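Local coordinates for conjugal transfer protein (Escherichia coli, PDB 5WII) that probably helps build the inner-membrane channel of a conjugative type IV secretion system, this piece being the soluble domain of a VirB8-family protein, at residues Y37-E42 and T88-N93; E42-Y47 and K80-S85. All coordinates share one frame; numbering follows the deposited sequence.

Contact 1. Residues Y37-E42 and T88-N93; sequences YVIHRE and TRVKIN. With AO4 (2-chloropyridine-4-carboxylic acid), chain E.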
loop_
_atom_site.group_PDB
_atom_site.type_symbol
_atom_site.label_atom_id
_atom_site.label_comp_id
_atom_site.label_asym_id
_atom_site.label_seq_id
_atom_site.Cartn_x
_atom_site.Cartn_y
_atom_site.Cartn_z
ATOM N N TYR A 37 8.712 -0.610 4.116
ATOM C CA TYR A 37 10.121 -0.719 4.461
ATOM C C TYR A 37 10.384 -0.196 5.872
ATOM O O TYR A 37 11.064 -0.847 6.663
ATOM C CB TYR A 37 10.974 0.039 3.443
ATOM C CG TYR A 37 12.463 -0.080 3.665
ATOM C CD1 TYR A 37 13.186 -1.130 3.117
ATOM C CD2 TYR A 37 13.150 0.865 4.414
ATOM C CE1 TYR A 37 14.550 -1.238 3.314
ATOM C CE2 TYR A 37 14.510 0.765 4.615
ATOM C CZ TYR A 37 15.207 -0.286 4.064
ATOM O OH TYR A 37 16.564 -0.381 4.267
ATOM N N VAL A 38 9.842 0.977 6.183
ATOM C CA VAL A 38 10.029 1.580 7.500
ATOM C C VAL A 38 9.451 0.693 8.592
ATOM O O VAL A 38 10.086 0.459 9.619
ATOM C CB VAL A 38 9.366 2.969 7.595
ATOM C CG1 VAL A 38 9.560 3.567 8.987
ATOM C CG2 VAL A 38 9.930 3.901 6.546
ATOM N N ILE A 39 8.235 0.213 8.364
ATOM C CA ILE A 39 7.541 -0.611 9.342
ATOM C C ILE A 39 8.297 -1.916 9.562
ATOM O O ILE A 39 8.395 -2.399 10.687
ATOM C CB ILE A 39 6.093 -0.892 8.893
ATOM C CG1 ILE A 39 5.300 0.415 8.873
ATOM C CG2 ILE A 39 5.408 -1.886 9.826
ATOM C CD1 ILE A 39 3.980 0.331 8.147
ATOM N N HIS A 40 8.839 -2.475 8.489
ATOM C CA HIS A 40 9.670 -3.658 8.585
ATOM C C HIS A 40 10.923 -3.384 9.368
ATOM O O HIS A 40 11.391 -4.239 10.152
ATOM C CB HIS A 40 10.032 -4.162 7.193
ATOM C CG HIS A 40 8.957 -5.008 6.553
ATOM N ND1 HIS A 40 8.144 -5.807 7.268
ATOM C CD2 HIS A 40 8.582 -5.158 5.219
ATOM C CE1 HIS A 40 7.291 -6.436 6.438
ATOM N NE2 HIS A 40 7.560 -6.037 5.184
ATOM N N ARG A 41 11.494 -2.201 9.160
ATOM C CA ARG A 41 12.824 -1.874 9.657
ATOM C C ARG A 41 12.825 -1.258 11.053
ATOM O O ARG A 41 13.754 -1.480 11.827
ATOM C CB ARG A 41 13.517 -0.922 8.682
ATOM C CG ARG A 41 14.863 -0.421 9.166
ATOM C CD ARG A 41 15.747 -0.001 8.004
ATOM N NE ARG A 41 17.076 0.418 8.444
ATOM C CZ ARG A 41 18.116 0.579 7.633
ATOM N NH1 ARG A 41 17.992 0.351 6.332
ATOM N NH2 ARG A 41 19.287 0.964 8.122
ATOM N N GLU A 42 11.787 -0.491 11.372
ATOM C CA GLU A 42 11.749 0.259 12.624
ATOM C C GLU A 42 10.848 -0.381 13.682
ATOM O O GLU A 42 10.971 -0.077 14.867
ATOM C CB GLU A 42 11.294 1.696 12.355
ATOM C CG GLU A 42 12.262 2.495 11.497
ATOM C CD GLU A 42 13.627 2.651 12.139
ATOM O OE1 GLU A 42 13.713 2.596 13.385
ATOM O OE2 GLU A 42 14.617 2.825 11.398
ATOM N N THR A 88 7.783 -2.692 19.535
ATOM C CA THR A 88 7.744 -1.347 18.977
ATOM C C THR A 88 6.860 -1.324 17.738
ATOM O O THR A 88 7.144 -2.001 16.750
ATOM C CB THR A 88 9.155 -0.846 18.614
ATOM O OG1 THR A 88 9.996 -0.888 19.774
ATOM C CG2 THR A 88 9.105 0.581 18.083
ATOM N N ARG A 89 5.781 -0.548 17.802
ATOM C CA ARG A 89 4.867 -0.407 16.677
ATOM C C ARG A 89 5.129 0.905 15.950
ATOM O O ARG A 89 5.604 1.872 16.549
ATOM C CB ARG A 89 3.411 -0.480 17.149
ATOM C CG ARG A 89 2.991 0.630 18.100
ATOM C CD ARG A 89 1.525 0.485 18.480
ATOM N NE ARG A 89 1.067 1.552 19.368
ATOM C CZ ARG A 89 1.203 1.544 20.692
ATOM N NH1 ARG A 89 1.794 0.526 21.305
ATOM N NH2 ARG A 89 0.748 2.563 21.407
ATOM N N VAL A 90 4.814 0.928 14.657
ATOM C CA VAL A 90 5.072 2.085 13.805
ATOM C C VAL A 90 3.774 2.647 13.234
ATOM O O VAL A 90 2.864 1.898 12.873
ATOM C CB VAL A 90 6.034 1.717 12.650
ATOM C CG1 VAL A 90 6.028 2.774 11.549
ATOM C CG2 VAL A 90 7.441 1.533 13.184
ATOM N N LYS A 91 3.701 3.973 13.163
ATOM C CA LYS A 91 2.583 4.660 12.527
ATOM C C LYS A 91 3.104 5.694 11.537
ATOM O O LYS A 91 3.784 6.644 11.918
ATOM C CB LYS A 91 1.691 5.335 13.571
ATOM C CG LYS A 91 0.547 6.157 12.984
ATOM C CD LYS A 91 -0.353 5.316 12.091
ATOM C CE LYS A 91 -1.547 6.111 11.588
ATOM N NZ LYS A 91 -1.141 7.280 10.759
ATOM N N ILE A 92 2.781 5.499 10.264
ATOM C CA ILE A 92 3.179 6.439 9.222
ATOM C C ILE A 92 2.302 7.687 9.284
ATOM O O ILE A 92 1.075 7.596 9.223
ATOM C CB ILE A 92 3.077 5.812 7.820
ATOM C CG1 ILE A 92 3.799 4.461 7.775
ATOM C CG2 ILE A 92 3.637 6.763 6.769
ATOM C CD1 ILE A 92 5.284 4.527 8.080
ATOM N N ASN A 93 2.939 8.835 9.517
ATOM C CA ASN A 93 2.249 10.126 9.571
ATOM C C ASN A 93 2.122 10.858 8.228
ATOM O O ASN A 93 1.082 11.446 7.931
ATOM C CB ASN A 93 2.946 11.043 10.579
ATOM C CG ASN A 93 3.043 10.424 11.959
ATOM O OD1 ASN A 93 2.062 9.899 12.487
ATOM N ND2 ASN A 93 4.230 10.483 12.553
HETATM C CAH AO4 E . 13.422 -0.864 17.327
HETATM O OAI AO4 E . 12.790 0.177 17.046
HETATM O OAJ AO4 E . 13.554 -1.397 18.453
HETATM C CAF AO4 E . 14.123 -1.578 16.161
HETATM C CAA AO4 E . 13.475 -2.534 15.403
HETATM C CAB AO4 E . 14.233 -3.150 14.319
HETATM CL CL1 AO4 E . 13.445 -4.412 13.284
HETATM N NAC AO4 E . 15.564 -2.829 14.007
HETATM C CAD AO4 E . 16.134 -1.917 14.755
HETATM C CAE AO4 E . 15.457 -1.244 15.863
#

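Contact 2. Residues E42-Y47 and K80-S85; sequences ESYDFY and KVLGDS. With AO4 (2-chloropyridine-4-carboxylic acid), chain E.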
loop_
_atom_site.group_PDB
_atom_site.type_symbol
_atom_site.label_atom_id
_atom_site.label_comp_id
_atom_site.label_asym_id
_atom_site.label_seq_id
_atom_site.Cartn_x
_atom_site.Cartn_y
_atom_site.Cartn_z
ATOM N N GLU A 42 11.787 -0.491 11.372
ATOM C CA GLU A 42 11.749 0.259 12.624
ATOM C C GLU A 42 10.848 -0.381 13.682
ATOM O O GLU A 42 10.971 -0.077 14.867
ATOM C CB GLU A 42 11.294 1.696 12.355
ATOM C CG GLU A 42 12.262 2.495 11.497
ATOM C CD GLU A 42 13.627 2.651 12.139
ATOM O OE1 GLU A 42 13.713 2.596 13.385
ATOM O OE2 GLU A 42 14.617 2.825 11.398
ATOM N N SER A 43 9.948 -1.262 13.258
ATOM C CA SER A 43 9.077 -1.964 14.194
ATOM C C SER A 43 9.787 -3.186 14.752
ATOM O O SER A 43 10.618 -3.787 14.073
ATOM C CB SER A 43 7.776 -2.392 13.517
ATOM O OG SER A 43 7.309 -1.403 12.619
ATOM N N TYR A 44 9.456 -3.555 15.988
ATOM C CA TYR A 44 9.989 -4.773 16.586
ATOM C C TYR A 44 8.891 -5.636 17.192
ATOM O O TYR A 44 8.228 -5.248 18.153
ATOM C CB TYR A 44 11.028 -4.453 17.659
ATOM C CG TYR A 44 11.637 -5.700 18.257
ATOM C CD1 TYR A 44 12.610 -6.416 17.573
ATOM C CD2 TYR A 44 11.227 -6.173 19.496
ATOM C CE1 TYR A 44 13.164 -7.562 18.108
ATOM C CE2 TYR A 44 11.777 -7.319 20.041
ATOM C CZ TYR A 44 12.744 -8.009 19.342
ATOM O OH TYR A 44 13.295 -9.151 19.877
ATOM N N ASP A 45 8.714 -6.813 16.608
ATOM C CA ASP A 45 7.817 -7.828 17.137
ATOM C C ASP A 45 8.449 -9.182 16.838
ATOM O O ASP A 45 8.761 -9.483 15.686
ATOM C CB ASP A 45 6.422 -7.709 16.517
ATOM C CG ASP A 45 5.441 -8.716 17.085
ATOM O OD1 ASP A 45 5.694 -9.239 18.191
ATOM O OD2 ASP A 45 4.410 -8.979 16.426
ATOM N N PHE A 46 8.658 -9.986 17.877
ATOM C CA PHE A 46 9.402 -11.234 17.733
ATOM C C PHE A 46 8.719 -12.175 16.747
ATOM O O PHE A 46 9.361 -13.045 16.158
ATOM C CB PHE A 46 9.567 -11.923 19.087
ATOM C CG PHE A 46 10.451 -13.138 19.044
ATOM C CD1 PHE A 46 11.641 -13.118 18.336
ATOM C CD2 PHE A 46 10.099 -14.294 19.717
ATOM C CE1 PHE A 46 12.458 -14.228 18.291
ATOM C CE2 PHE A 46 10.915 -15.410 19.677
ATOM C CZ PHE A 46 12.095 -15.375 18.963
ATOM N N TYR A 47 7.415 -11.997 16.576
ATOM C CA TYR A 47 6.687 -12.675 15.517
ATOM C C TYR A 47 6.918 -11.897 14.236
ATOM O O TYR A 47 6.689 -10.688 14.191
ATOM C CB TYR A 47 5.194 -12.767 15.833
ATOM C CG TYR A 47 4.898 -13.535 17.096
ATOM C CD1 TYR A 47 5.232 -13.013 18.337
ATOM C CD2 TYR A 47 4.285 -14.779 17.051
ATOM C CE1 TYR A 47 4.974 -13.706 19.493
ATOM C CE2 TYR A 47 4.018 -15.481 18.207
ATOM C CZ TYR A 47 4.365 -14.937 19.425
ATOM O OH TYR A 47 4.110 -15.617 20.590
ATOM N N LYS A 80 18.077 -11.925 19.975
ATOM C CA LYS A 80 18.518 -12.814 21.047
ATOM C C LYS A 80 18.663 -12.079 22.379
ATOM O O LYS A 80 18.858 -12.704 23.421
ATOM C CB LYS A 80 19.844 -13.474 20.670
ATOM C CG LYS A 80 19.762 -14.345 19.425
ATOM C CD LYS A 80 21.116 -14.917 19.041
ATOM C CE LYS A 80 22.064 -13.832 18.566
ATOM N NZ LYS A 80 23.291 -14.394 17.936
ATOM N N VAL A 81 18.566 -10.753 22.339
ATOM C CA VAL A 81 18.720 -9.928 23.535
ATOM C C VAL A 81 17.361 -9.526 24.104
ATOM O O VAL A 81 17.075 -9.773 25.274
ATOM C CB VAL A 81 19.548 -8.659 23.235
ATOM C CG1 VAL A 81 19.580 -7.723 24.439
ATOM C CG2 VAL A 81 20.966 -9.038 22.834
ATOM N N LEU A 82 16.532 -8.904 23.274
ATOM C CA LEU A 82 15.229 -8.420 23.717
ATOM C C LEU A 82 14.191 -9.536 23.713
ATOM O O LEU A 82 13.409 -9.673 24.655
ATOM C CB LEU A 82 14.754 -7.271 22.825
ATOM C CG LEU A 82 15.692 -6.068 22.708
ATOM C CD1 LEU A 82 15.126 -5.056 21.728
ATOM C CD2 LEU A 82 15.932 -5.421 24.065
ATOM N N GLY A 83 14.187 -10.330 22.648
ATOM C CA GLY A 83 13.208 -11.388 22.489
ATOM C C GLY A 83 11.805 -10.829 22.382
ATOM O O GLY A 83 11.478 -10.142 21.415
ATOM N N ASP A 84 10.982 -11.127 23.381
ATOM C CA ASP A 84 9.605 -10.645 23.423
ATOM C C ASP A 84 9.365 -9.830 24.692
ATOM O O ASP A 84 8.225 -9.637 25.110
ATOM C CB ASP A 84 8.627 -11.820 23.349
ATOM C CG ASP A 84 7.237 -11.403 22.904
ATOM O OD1 ASP A 84 7.123 -10.502 22.048
ATOM O OD2 ASP A 84 6.254 -11.982 23.411
ATOM N N SER A 85 10.448 -9.355 25.299
ATOM C CA SER A 85 10.356 -8.571 26.526
ATOM C C SER A 85 9.799 -7.181 26.244
ATOM O O SER A 85 9.284 -6.514 27.143
ATOM C CB SER A 85 11.728 -8.457 27.194
ATOM O OG SER A 85 12.630 -7.727 26.381
HETATM C CAH AO4 E . 13.422 -0.864 17.327
HETATM O OAI AO4 E . 12.790 0.177 17.046
HETATM O OAJ AO4 E . 13.554 -1.397 18.453
HETATM C CAF AO4 E . 14.123 -1.578 16.161
HETATM C CAA AO4 E . 13.475 -2.534 15.403
HETATM C CAB AO4 E . 14.233 -3.150 14.319
HETATM CL CL1 AO4 E . 13.445 -4.412 13.284
HETATM N NAC AO4 E . 15.564 -2.829 14.007
HETATM C CAD AO4 E . 16.134 -1.917 14.755
HETATM C CAE AO4 E . 15.457 -1.244 15.863
#

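Contact 1. Residues Y37-E42 and T88-N93
With CG1 of Val90 anti to its backbone N (chi1 165°) and CG1 of Ile39 anti to its own carbonyl carbon (chi1 -66°), the two branches meet where helix 37-42 lies over strand 88-93. Ile39 CG1 comes to 3.6 Å from Val90 CG1, the tightest approach of this interface, and the two side chains cross obliquely. The other branch of Val90 is turned along the helix toward its C-terminal end, where CG2 lies 3.9 Å from Glu42 CB. Val90 thus fills the space between two residues nearly one helical turn apart. Two residues further along the strand, Ile92 CG1 and Ile39 CD1 stand 4.2 Å apart, while Ile92 CD1 reaches 4.4 Å from Val38 CB. Segments 37-42 and 88-93 run nearly antiparallel, at 160°, their axes 8.1 Å apart at closest approach. This is the packing of an NTF2-like fold, in which a long N-terminal helix rests on a curved antiparallel sheet; here the sheet element is 86-98, its edge strand within the chain. No hydrogen bond links the two segments. Phe108 and Met130, on the strands beyond, continue the apolar layer against Val38. The carboxylate of Glu42 takes no part in this layer, since its chain bends at chi2 and OE2 is hydrogen-bonded to the hydroxyl of Tyr156. At the C-terminal end of the helix, Thr88 CG2 sits 3.8 Å from Glu42 O, beside the carboxylate of the bound 2-chloropyridine-4-carboxylic acid, whose OAI is 3.8 Å from the same methyl.

Contact 2. Residues E42-Y47 and K80-S85
Tyr44 meets the type II' beta turn formed by Leu82 to Ser85, just beyond helix 78-81, and so joins the loop after helix 27-42 to the turn that leads into the first strand of the NTF2-like domain. A chi1 of -178° sets the ring opposite the backbone N and carries it across to the turn. There the hydroxyl donates to Gly83 O at 2.6 Å, lying in the carbonyl plane on a lone pair; the oxygen sits at the edge of the ring, near its plane. Leu82 supplies the apolar part: its CD1 lies over one face, and its CB is 4.1 Å from Tyr44 CE2. At the root of the side chain, Tyr44 CB packs 3.8 Å from CAA of the bound chloropyridine acid, so one residue spans from ligand to turn. A phenylalanine here would probably keep the packing against Leu82 but leave Gly83 O without its hydroxyl donor, loosening the hold on the turn. Asp45 follows with its CB directed away from the turn, yet its carboxylate swings back until OD1 is 4.3 Å from Asp84 OD1. These like charges are probably eased by Arg115, which forms a salt bridge with Asp84 OD2. Phe46 then sets its CB 3.5 Å from Gly83 O, the same oxygen that Tyr44 grips. Gly83 can take the positive phi that the second position of this turn demands. Last in the segment, Tyr47 turns a ring edge toward Asp84, with CE1 4.5 Å from OD2.

Overall arrangement
From the N terminus, helix 27-42 comes first and supplies one half of contact 1; the chain then passes through the loop 42-47, helices 49-58 and 62-69, and helix 78-81 before entering strand 86-98. Contact 2 closes the smaller loop, of 32 intervening residues, and lies nested within the loop of 45 residues closed by contact 1. Glu42 belongs to both, and the two contacts also touch directly, with Tyr44 N 2.9 Å from Thr88 O in a probable hydrogen bond. Contact 1 ties the long helix to the sheet, contact 2 the loop after that helix to the turn before the strand, and the bound ligand touches both.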